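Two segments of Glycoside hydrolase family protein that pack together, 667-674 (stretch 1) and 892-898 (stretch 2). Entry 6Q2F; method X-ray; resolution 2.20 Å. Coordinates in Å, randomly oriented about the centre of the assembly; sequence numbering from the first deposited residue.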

# COMPACT_ATOMS: atom_id res chain seq x y z
N GLU A 667 -12.31 4.84 -1.15
CA GLU A 667 -11.94 3.59 -0.48
C GLU A 667 -13.08 2.58 -0.55
O GLU A 667 -12.86 1.39 -0.81
CB GLU A 667 -11.60 3.87 0.97
CG GLU A 667 -10.36 4.72 1.16
CD GLU A 667 -10.11 4.99 2.62
OE1 GLU A 667 -10.40 4.11 3.45
OE2 GLU A 667 -9.63 6.10 2.92
N PHE A 668 -14.31 3.05 -0.30
CA PHE A 668 -15.46 2.16 -0.33
C PHE A 668 -15.63 1.51 -1.70
O PHE A 668 -15.77 0.29 -1.80
CB PHE A 668 -16.71 2.95 0.07
CG PHE A 668 -16.82 3.21 1.56
CD1 PHE A 668 -16.41 2.25 2.47
CD2 PHE A 668 -17.36 4.39 2.03
CE1 PHE A 668 -16.53 2.46 3.82
CE2 PHE A 668 -17.46 4.63 3.39
CZ PHE A 668 -17.05 3.66 4.29
N VAL A 669 -15.59 2.31 -2.78
CA VAL A 669 -15.87 1.77 -4.10
C VAL A 669 -14.71 0.91 -4.62
O VAL A 669 -14.90 0.13 -5.55
CB VAL A 669 -16.23 2.91 -5.08
CG1 VAL A 669 -14.97 3.58 -5.63
CG2 VAL A 669 -17.14 2.38 -6.20
N THR A 670 -13.52 0.99 -3.99
CA THR A 670 -12.43 0.11 -4.36
C THR A 670 -12.46 -1.22 -3.62
O THR A 670 -11.75 -2.15 -4.01
CB THR A 670 -11.09 0.82 -4.12
OG1 THR A 670 -11.15 2.12 -4.71
CG2 THR A 670 -9.91 0.03 -4.77
N GLY A 671 -13.28 -1.34 -2.57
CA GLY A 671 -13.41 -2.60 -1.84
C GLY A 671 -13.13 -2.50 -0.35
O GLY A 671 -13.29 -3.49 0.36
N VAL A 672 -12.72 -1.34 0.16
CA VAL A 672 -12.55 -1.19 1.60
C VAL A 672 -13.91 -1.21 2.28
O VAL A 672 -14.88 -0.60 1.79
CB VAL A 672 -11.80 0.12 1.90
CG1 VAL A 672 -11.74 0.37 3.41
CG2 VAL A 672 -10.40 0.06 1.27
N ASN A 673 -14.00 -1.93 3.40
CA ASN A 673 -15.21 -1.87 4.22
C ASN A 673 -14.90 -1.80 5.71
O ASN A 673 -15.79 -2.04 6.52
CB ASN A 673 -16.13 -3.08 3.90
CG ASN A 673 -15.42 -4.40 4.08
OD1 ASN A 673 -14.49 -4.53 4.88
ND2 ASN A 673 -15.88 -5.41 3.36
N ARG A 674 -13.66 -1.52 6.09
CA ARG A 674 -13.32 -1.19 7.48
C ARG A 674 -12.26 -0.11 7.46
O ARG A 674 -11.06 -0.39 7.50
CB ARG A 674 -12.82 -2.41 8.26
CG ARG A 674 -12.30 -2.03 9.65
CD ARG A 674 -12.18 -3.21 10.57
NE ARG A 674 -13.49 -3.77 10.91
CZ ARG A 674 -13.66 -4.85 11.67
NH1 ARG A 674 -12.60 -5.49 12.17
NH2 ARG A 674 -14.88 -5.29 11.93
N ILE A 892 -18.78 6.47 -12.84
CA ILE A 892 -19.61 6.07 -11.71
C ILE A 892 -19.23 4.63 -11.37
O ILE A 892 -19.98 3.70 -11.72
CB ILE A 892 -21.11 6.22 -12.03
CG1 ILE A 892 -21.43 7.66 -12.41
CG2 ILE A 892 -21.97 5.81 -10.83
CD1 ILE A 892 -22.88 7.90 -12.77
N PRO A 893 -18.09 4.40 -10.74
CA PRO A 893 -17.68 3.02 -10.42
C PRO A 893 -18.64 2.42 -9.42
O PRO A 893 -19.46 3.11 -8.81
CB PRO A 893 -16.26 3.19 -9.84
CG PRO A 893 -16.30 4.58 -9.21
CD PRO A 893 -17.21 5.41 -10.10
N PHE A 894 -18.55 1.11 -9.23
CA PHE A 894 -19.58 0.46 -8.43
C PHE A 894 -19.01 -0.74 -7.70
O PHE A 894 -18.03 -1.36 -8.14
CB PHE A 894 -20.76 -0.01 -9.30
CG PHE A 894 -20.44 -1.24 -10.12
CD1 PHE A 894 -19.68 -1.14 -11.26
CD2 PHE A 894 -20.91 -2.48 -9.73
CE1 PHE A 894 -19.40 -2.27 -12.03
CE2 PHE A 894 -20.64 -3.61 -10.49
CZ PHE A 894 -19.89 -3.50 -11.64
N VAL A 895 -19.67 -1.08 -6.60
CA VAL A 895 -19.50 -2.36 -5.91
C VAL A 895 -20.83 -3.09 -5.94
O VAL A 895 -21.90 -2.46 -5.80
CB VAL A 895 -19.00 -2.18 -4.47
CG1 VAL A 895 -18.87 -3.54 -3.80
CG2 VAL A 895 -17.64 -1.44 -4.47
N HIS A 896 -20.75 -4.41 -6.10
CA HIS A 896 -21.91 -5.29 -6.12
C HIS A 896 -21.71 -6.30 -5.00
O HIS A 896 -20.74 -7.06 -5.02
CB HIS A 896 -22.05 -6.01 -7.47
CG HIS A 896 -23.27 -6.88 -7.59
ND1 HIS A 896 -23.55 -7.61 -8.73
CD2 HIS A 896 -24.27 -7.15 -6.72
CE1 HIS A 896 -24.67 -8.30 -8.54
NE2 HIS A 896 -25.13 -8.02 -7.34
N ARG A 897 -22.62 -6.30 -4.04
CA ARG A 897 -22.65 -7.26 -2.95
C ARG A 897 -23.85 -8.18 -3.11
O ARG A 897 -24.88 -7.76 -3.65
CB ARG A 897 -22.71 -6.52 -1.60
CG ARG A 897 -21.41 -5.79 -1.26
CD ARG A 897 -20.74 -6.54 -0.15
NE ARG A 897 -19.33 -6.63 -0.35
CZ ARG A 897 -18.56 -7.45 0.33
NH1 ARG A 897 -19.08 -8.28 1.24
NH2 ARG A 897 -17.27 -7.44 0.08
N ARG A 898 -23.72 -9.42 -2.67
CA ARG A 898 -24.83 -10.36 -2.82
C ARG A 898 -24.96 -11.28 -1.62
O ARG A 898 -23.98 -11.79 -1.08
CB ARG A 898 -24.69 -11.21 -4.11
CG ARG A 898 -25.59 -12.46 -4.13
CD ARG A 898 -25.46 -13.25 -5.43
NE ARG A 898 -25.80 -12.40 -6.57
CZ ARG A 898 -25.45 -12.66 -7.82
NH1 ARG A 898 -24.77 -13.76 -8.10
NH2 ARG A 898 -25.81 -11.83 -8.80
O HOH W 1 -14.63 -5.59 -0.20

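The last turn of a helix, with Gly671 just past it, rests against the start of a strand that begins at Phe894 and continues beyond Arg898. More than two hundred residues separate the two stretches in sequence, and no direct hydrogen bond joins them. The nearest CA atoms are those of Val669 and Val895, 5.8 Å apart, and the contact buries a modest 232 Å².

Val669 covers the most surface. Its CA-to-CB bond points sideways, and with chi1 in the p well its CG2 methyl reaches the bend where the loop becomes strand, lying 3.6 Å from Pro893 C, 3.6 Å from Phe894 N and 3.8 Å from Pro893 CG. A short branched side chain suits this place: it is apolar, has few rotamers to lose, and fits close to the backbone. Pro893's CA-to-CB bond points toward the helix, and its compact ring presents CG to Val669 CG2, carbon to carbon.

Val895's CA-to-CB bond also points toward the helix; chi1 is t. Its CG2 sits 4.2 Å from Val669 CG2, a loose apolar contact, but comes nearer to main-chain oxygens, 3.7 Å from Phe668 O and 3.3 Å from Val669 O. The methyl therefore packs against the polar helix end as well as against a side chain. Phe894 directs its CA-to-CB bond away, in keeping with the alternation along a strand.

Beyond the helix, Gly671 adopts a positive phi in a Schellman motif, with Val672 N bonded to Glu667 O (2.9 Å) and Gly671 N to Phe668 O (3.1 Å). A CB here would jam against the preceding carbonyl oxygen, so glycine fits. Gly671 O accepts a hydrogen bond from a water (2.6 Å to its O), which in turn accepts a weak one from Arg897 NH2 (3.2 Å); arginine's long side chain carries this donor to the water. Asn673 ND2 lies over one face of that guanidinium, 4.1 Å from Arg897 NH2. Both nitrogens are donors, so this is packing only, and ND2 is hydrogen-bonded elsewhere in the structure.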